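Local coordinates for glycosyl hydrolases family 31 family protein (Aspergillus niger, PDB 6DRU) that releases alpha-xylose from the non-reducing terminal glucose of xyloglucan oligosaccharides, as a family 31 glycoside hydrolase built on a TIM barrel, at residues T239-P243 with I474-C480; R373-W377 with Q445-F451. All blocks are in the same frame, centred on the assembly; numbering follows the deposited sequence.

Contact 1. Residues T239-P243 with I474-C480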
loop_
_atom_site.group_PDB
_atom_site.type_symbol
_atom_site.label_atom_id
_atom_site.label_comp_id
_atom_site.label_asym_id
_atom_site.label_seq_id
_atom_site.Cartn_x
_atom_site.Cartn_y
_atom_site.Cartn_z
ATOM N N THR A 239 0.542 7.032 34.276
ATOM C CA THR A 239 1.379 6.079 33.562
ATOM C C THR A 239 2.189 5.159 34.463
ATOM O O THR A 239 2.740 4.170 33.968
ATOM C CB THR A 239 2.334 6.827 32.622
ATOM O OG1 THR A 239 3.227 7.635 33.396
ATOM C CG2 THR A 239 1.543 7.723 31.689
ATOM N N GLY A 240 2.281 5.445 35.759
ATOM C CA GLY A 240 2.993 4.553 36.653
ATOM C C GLY A 240 3.813 5.232 37.730
ATOM O O GLY A 240 4.546 6.190 37.467
ATOM N N ARG A 241 3.687 4.736 38.958
ATOM C CA ARG A 241 4.486 5.189 40.087
ATOM C C ARG A 241 5.647 4.227 40.294
ATOM O O ARG A 241 5.439 3.016 40.433
ATOM C CB ARG A 241 3.638 5.279 41.357
ATOM C CG ARG A 241 2.652 6.435 41.372
ATOM C CD ARG A 241 3.331 7.739 41.762
ATOM N NE ARG A 241 2.439 8.884 41.608
ATOM C CZ ARG A 241 1.415 9.145 42.413
ATOM N NH1 ARG A 241 1.149 8.338 43.432
ATOM N NH2 ARG A 241 0.654 10.210 42.200
ATOM N N ALA A 242 6.864 4.765 40.305
ATOM C CA ALA A 242 8.045 3.923 40.383
ATOM C C ALA A 242 8.084 3.166 41.710
ATOM O O ALA A 242 7.568 3.642 42.725
ATOM C CB ALA A 242 9.310 4.761 40.230
ATOM N N PRO A 243 8.688 1.988 41.727
ATOM C CA PRO A 243 8.864 1.244 42.975
ATOM C C PRO A 243 10.057 1.779 43.761
ATOM O O PRO A 243 10.782 2.667 43.318
ATOM C CB PRO A 243 9.109 -0.183 42.488
ATOM C CG PRO A 243 9.754 -0.001 41.156
ATOM C CD PRO A 243 9.133 1.219 40.552
ATOM N N ILE A 474 6.248 5.040 27.347
ATOM C CA ILE A 474 5.360 5.677 28.310
ATOM C C ILE A 474 5.196 4.787 29.530
ATOM O O ILE A 474 4.864 3.600 29.418
ATOM C CB ILE A 474 4.006 5.982 27.652
ATOM C CG1 ILE A 474 4.199 6.869 26.420
ATOM C CG2 ILE A 474 3.069 6.645 28.638
ATOM C CD1 ILE A 474 2.951 7.033 25.582
ATOM N N GLY A 475 5.434 5.358 30.710
ATOM C CA GLY A 475 5.241 4.625 31.944
ATOM C C GLY A 475 6.298 3.592 32.252
ATOM O O GLY A 475 6.062 2.710 33.080
ATOM N N SER A 476 7.468 3.675 31.611
ATOM C CA SER A 476 8.534 2.718 31.886
ATOM C C SER A 476 9.026 2.795 33.324
ATOM O O SER A 476 9.675 1.852 33.795
ATOM C CB SER A 476 9.707 2.940 30.926
ATOM O OG SER A 476 9.445 2.383 29.649
ATOM N N GLN A 477 8.730 3.886 34.036
ATOM C CA GLN A 477 9.179 4.021 35.416
ATOM C C GLN A 477 8.500 3.032 36.353
ATOM O O GLN A 477 8.928 2.906 37.505
ATOM C CB GLN A 477 8.945 5.449 35.916
ATOM C CG GLN A 477 7.486 5.831 36.099
ATOM C CD GLN A 477 6.852 6.355 34.827
ATOM O OE1 GLN A 477 7.479 6.376 33.768
ATOM N NE2 GLN A 477 5.602 6.791 34.927
ATOM N N ARG A 478 7.466 2.327 35.892
ATOM C CA ARG A 478 6.769 1.368 36.739
ATOM C C ARG A 478 7.581 0.107 36.999
ATOM O O ARG A 478 7.178 -0.700 37.843
ATOM C CB ARG A 478 5.433 0.987 36.100
ATOM C CG ARG A 478 5.574 0.051 34.911
ATOM C CD ARG A 478 4.232 -0.236 34.262
ATOM N NE ARG A 478 3.682 0.945 33.605
ATOM C CZ ARG A 478 2.532 0.963 32.941
ATOM N NH1 ARG A 478 1.801 -0.140 32.844
ATOM N NH2 ARG A 478 2.110 2.085 32.374
ATOM N N PHE A 479 8.701 -0.083 36.309
ATOM C CA PHE A 479 9.485 -1.305 36.406
ATOM C C PHE A 479 10.695 -1.110 37.313
ATOM O O PHE A 479 11.200 0.002 37.478
ATOM C CB PHE A 479 9.964 -1.757 35.024
ATOM C CG PHE A 479 8.861 -1.942 34.022
ATOM C CD1 PHE A 479 7.899 -2.921 34.202
ATOM C CD2 PHE A 479 8.800 -1.149 32.888
ATOM C CE1 PHE A 479 6.888 -3.097 33.275
ATOM C CE2 PHE A 479 7.791 -1.321 31.958
ATOM C CZ PHE A 479 6.834 -2.297 32.152
ATOM N N CYS A 480 11.157 -2.216 37.900
ATOM C CA CYS A 480 12.456 -2.244 38.564
ATOM C C CYS A 480 13.553 -2.140 37.512
ATOM O O CYS A 480 14.344 -3.073 37.340
ATOM C CB CYS A 480 12.630 -3.527 39.384
ATOM S SG CYS A 480 11.404 -3.812 40.690
HETATM O O HOH W 1 5.385 0.209 39.586
#

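Contact 2. Residues R373-W377 with Q445-F451. With GOL (glycerol), chain P.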
loop_
_atom_site.group_PDB
_atom_site.type_symbol
_atom_site.label_atom_id
_atom_site.label_comp_id
_atom_site.label_asym_id
_atom_site.label_seq_id
_atom_site.Cartn_x
_atom_site.Cartn_y
_atom_site.Cartn_z
ATOM N N ARG A 373 8.012 -14.034 26.199
ATOM C CA ARG A 373 8.519 -13.499 27.461
ATOM C C ARG A 373 8.736 -14.615 28.476
ATOM O O ARG A 373 9.710 -14.593 29.238
ATOM C CB ARG A 373 7.567 -12.437 28.009
ATOM C CG ARG A 373 7.471 -11.190 27.141
ATOM C CD ARG A 373 6.942 -10.013 27.939
ATOM N NE ARG A 373 5.587 -10.234 28.439
ATOM C CZ ARG A 373 4.485 -9.899 27.778
ATOM N NH1 ARG A 373 4.573 -9.332 26.582
ATOM N NH2 ARG A 373 3.292 -10.130 28.312
ATOM N N LYS A 374 7.845 -15.611 28.488
ATOM C CA LYS A 374 8.009 -16.733 29.403
ATOM C C LYS A 374 9.183 -17.609 29.000
ATOM O O LYS A 374 9.948 -18.065 29.859
ATOM C CB LYS A 374 6.737 -17.580 29.433
ATOM C CG LYS A 374 6.980 -18.968 30.028
ATOM C CD LYS A 374 5.709 -19.711 30.399
ATOM C CE LYS A 374 5.902 -21.218 30.235
ATOM N NZ LYS A 374 7.264 -21.657 30.644
ATOM N N PHE A 375 9.351 -17.835 27.697
ATOM C CA PHE A 375 10.475 -18.632 27.221
ATOM C C PHE A 375 11.800 -18.011 27.633
ATOM O O PHE A 375 12.734 -18.722 28.026
ATOM C CB PHE A 375 10.402 -18.784 25.702
ATOM C CG PHE A 375 11.469 -19.676 25.125
ATOM C CD1 PHE A 375 12.730 -19.182 24.834
ATOM C CD2 PHE A 375 11.203 -21.008 24.866
ATOM C CE1 PHE A 375 13.706 -20.002 24.305
ATOM C CE2 PHE A 375 12.174 -21.831 24.335
ATOM C CZ PHE A 375 13.427 -21.326 24.054
ATOM N N LEU A 376 11.901 -16.683 27.558
ATOM C CA LEU A 376 13.178 -16.032 27.832
ATOM C C LEU A 376 13.489 -16.025 29.323
ATOM O O LEU A 376 14.648 -16.190 29.718
ATOM C CB LEU A 376 13.169 -14.611 27.269
ATOM C CG LEU A 376 14.216 -13.638 27.808
ATOM C CD1 LEU A 376 15.603 -14.033 27.337
ATOM C CD2 LEU A 376 13.883 -12.221 27.371
ATOM N N TRP A 377 12.468 -15.860 30.170
ATOM C CA TRP A 377 12.715 -15.915 31.606
ATOM C C TRP A 377 13.082 -17.320 32.056
ATOM O O TRP A 377 13.889 -17.482 32.977
ATOM C CB TRP A 377 11.501 -15.420 32.390
ATOM C CG TRP A 377 11.772 -15.402 33.856
ATOM C CD1 TRP A 377 11.193 -16.185 34.809
ATOM C CD2 TRP A 377 12.725 -14.577 34.538
ATOM N NE1 TRP A 377 11.716 -15.890 36.046
ATOM C CE2 TRP A 377 12.659 -14.907 35.905
ATOM C CE3 TRP A 377 13.623 -13.588 34.125
ATOM C CZ2 TRP A 377 13.454 -14.280 36.863
ATOM C CZ3 TRP A 377 14.412 -12.968 35.076
ATOM C CH2 TRP A 377 14.322 -13.316 36.429
ATOM N N GLN A 445 9.188 -5.386 30.696
ATOM C CA GLN A 445 8.105 -6.126 31.334
ATOM C C GLN A 445 8.441 -7.604 31.486
ATOM O O GLN A 445 8.015 -8.238 32.458
ATOM C CB GLN A 445 6.818 -5.944 30.525
ATOM C CG GLN A 445 5.626 -6.741 31.027
ATOM C CD GLN A 445 4.462 -6.722 30.054
ATOM O OE1 GLN A 445 4.649 -6.592 28.844
ATOM N NE2 GLN A 445 3.249 -6.854 30.579
ATOM N N ALA A 446 9.203 -8.168 30.546
ATOM C CA ALA A 446 9.548 -9.584 30.627
ATOM C C ALA A 446 10.326 -9.902 31.900
ATOM O O ALA A 446 10.046 -10.904 32.569
ATOM C CB ALA A 446 10.346 -9.999 29.390
ATOM N N ILE A 447 11.295 -9.059 32.261
ATOM C CA ILE A 447 12.066 -9.310 33.477
ATOM C C ILE A 447 11.298 -8.854 34.708
ATOM O O ILE A 447 11.417 -9.464 35.778
ATOM C CB ILE A 447 13.450 -8.646 33.402
ATOM C CG1 ILE A 447 14.263 -9.238 32.258
ATOM C CG2 ILE A 447 14.212 -8.821 34.696
ATOM C CD1 ILE A 447 14.235 -8.390 31.041
ATOM N N GLU A 448 10.496 -7.794 34.584
ATOM C CA GLU A 448 9.665 -7.377 35.707
ATOM C C GLU A 448 8.731 -8.503 36.129
ATOM O O GLU A 448 8.578 -8.781 37.324
ATOM C CB GLU A 448 8.868 -6.127 35.337
ATOM C CG GLU A 448 7.924 -5.645 36.429
ATOM C CD GLU A 448 8.649 -4.978 37.584
ATOM O OE1 GLU A 448 9.853 -4.674 37.441
ATOM O OE2 GLU A 448 8.016 -4.761 38.639
ATOM N N GLU A 449 8.110 -9.173 35.154
ATOM C CA GLU A 449 7.260 -10.316 35.463
ATOM C C GLU A 449 8.067 -11.441 36.098
ATOM O O GLU A 449 7.592 -12.111 37.023
ATOM C CB GLU A 449 6.560 -10.805 34.194
ATOM C CG GLU A 449 5.529 -9.835 33.636
ATOM C CD GLU A 449 5.045 -10.225 32.249
ATOM O OE1 GLU A 449 5.767 -10.963 31.545
ATOM O OE2 GLU A 449 3.940 -9.784 31.863
ATOM N N GLY A 450 9.295 -11.657 35.622
ATOM C CA GLY A 450 10.132 -12.693 36.207
ATOM C C GLY A 450 10.592 -12.354 37.610
ATOM O O GLY A 450 10.574 -13.208 38.502
ATOM N N PHE A 451 11.029 -11.110 37.823
ATOM C CA PHE A 451 11.400 -10.665 39.163
ATOM C C PHE A 451 10.243 -10.843 40.136
ATOM O O PHE A 451 10.388 -11.481 41.186
ATOM C CB PHE A 451 11.841 -9.202 39.126
ATOM C CG PHE A 451 13.256 -8.998 38.659
ATOM C CD1 PHE A 451 14.148 -10.055 38.614
ATOM C CD2 PHE A 451 13.692 -7.742 38.267
ATOM C CE1 PHE A 451 15.450 -9.863 38.185
ATOM C CE2 PHE A 451 14.990 -7.543 37.838
ATOM C CZ PHE A 451 15.870 -8.606 37.797
HETATM C C1 GOL P . 0.421 -7.145 24.669
HETATM O O1 GOL P . -0.126 -8.407 24.877
HETATM C C2 GOL P . 1.729 -7.097 25.480
HETATM O O2 GOL P . 2.172 -8.370 25.813
HETATM C C3 GOL P . 1.396 -6.241 26.725
HETATM O O3 GOL P . 2.587 -6.074 27.429
#

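Contact 1. Residues T239-P243 with I474-C480
The carboxamide of Gln477 reaches across to the end of helix 228-239 and binds it twice through a single nitrogen. NE2 donates to Thr239 OG1 at 2.9 Å and, more straightly, to Gly240 O at 2.8 Å with an N-H...O angle of 162°; both acceptors lie close to the amide plane, so the pair fixes the rotation of the group. The chain gets there by bending at chi2 (-86°), which brings NE2 to the Gly240 carbonyl. Thr239 also packs its CG2 at right angles against Ile474 CG2, 3.6 Å away. The carbonyl oxygen of Thr239 receives a CA-H...O contact from Gly475, and Arg478 NH2 makes a weak, bent bond to the same oxygen. The guanidinium is steadied from its own segment, where NE donates to Gly475 O at 3.0 Å. Gly240, the first residue past the helix, leaves helical geometry with positive phi, a conformation that suits glycine.

Toward Pro243 the fit is looser. Ala242 CA lies 3.2 Å from Gln477 O, but the Arg241 and Arg478 carbonyls are joined through a water that donates to both. Pro243 lies against the Gln477 carbonyl through CD, and its CG is 4.2 Å from Cys480 SG. The Arg241 guanidinium bonds instead to Ser236 and forms a salt bridge with Glu53. The contact thus ties the linker between helix 228-239 and barrel strand 252-254 to the loop joining strands 467-469 and 481-484, with strands 176-183 and 187-191 against Ile474 and helix 439-455 against Phe479.

Contact 2. Residues R373-W377 with Q445-F451
Trp377 lays the face of its indole over the backbone of Gly450, whose CA sits 3.5 Å from the centroid of the five-membered ring and 16° off its normal, a CH-pi contact. It belongs to the packing of two helices of the TIM-barrel domain, 370-385 and 439-455, whose short segments cross at -62° with axes 9.4 Å apart. With no side chain at Gly450, the indole lies directly on the helix backbone. Trp377 CG is anti to the backbone N (chi1 -177°), which carries the six-membered ring on past the glycine to Ile447 CG2 and Phe451 CD1. The indole and phenyl planes stand nearly perpendicular, and Phe392 of strand 391-394 meets both residues.

One helical turn earlier, Arg373 runs its aliphatic chain along Ala446, with CD 3.7 Å from the methyl CB. Its guanidinium, swung by the bend at chi3, has polar partners both over a face and at its edge. NE forms a salt bridge with Glu449 OE1 at 3.2 Å, near the guanidinium plane and on the syn side of the carboxylate but tilted out of its plane. The Gln445 amide stacks over one face, its OE1 3.5 Å from Arg373 CZ. A glycerol, probably from the crystallisation liquor, sits at the edge of the guanidinium, where Arg373 NH1 donates to its O2 at 2.7 Å while also binding the carbonyl oxygen of Ser367.

Helix 439-455 connects the two: contact 2 packs it against helix 370-385, and loop 474-480 of contact 1 also rests on it. They meet directly where Glu448 OE1 probably accepts a hydrogen bond from Cys480 N and where the Phe479 ring packs against Glu448 and Gln445. Contact 1 is the more buried and nearer the centre of the chain, and joins a helix end and its following loop to another loop, mainly through backbone carbonyls held by side-chain donors. Contact 2 lies farther out and is partly buried; it combines aromatic packing over a glycine at one end with a charged, glycerol-bound end. In sequence, contact 2 falls wholly between the segments of contact 1.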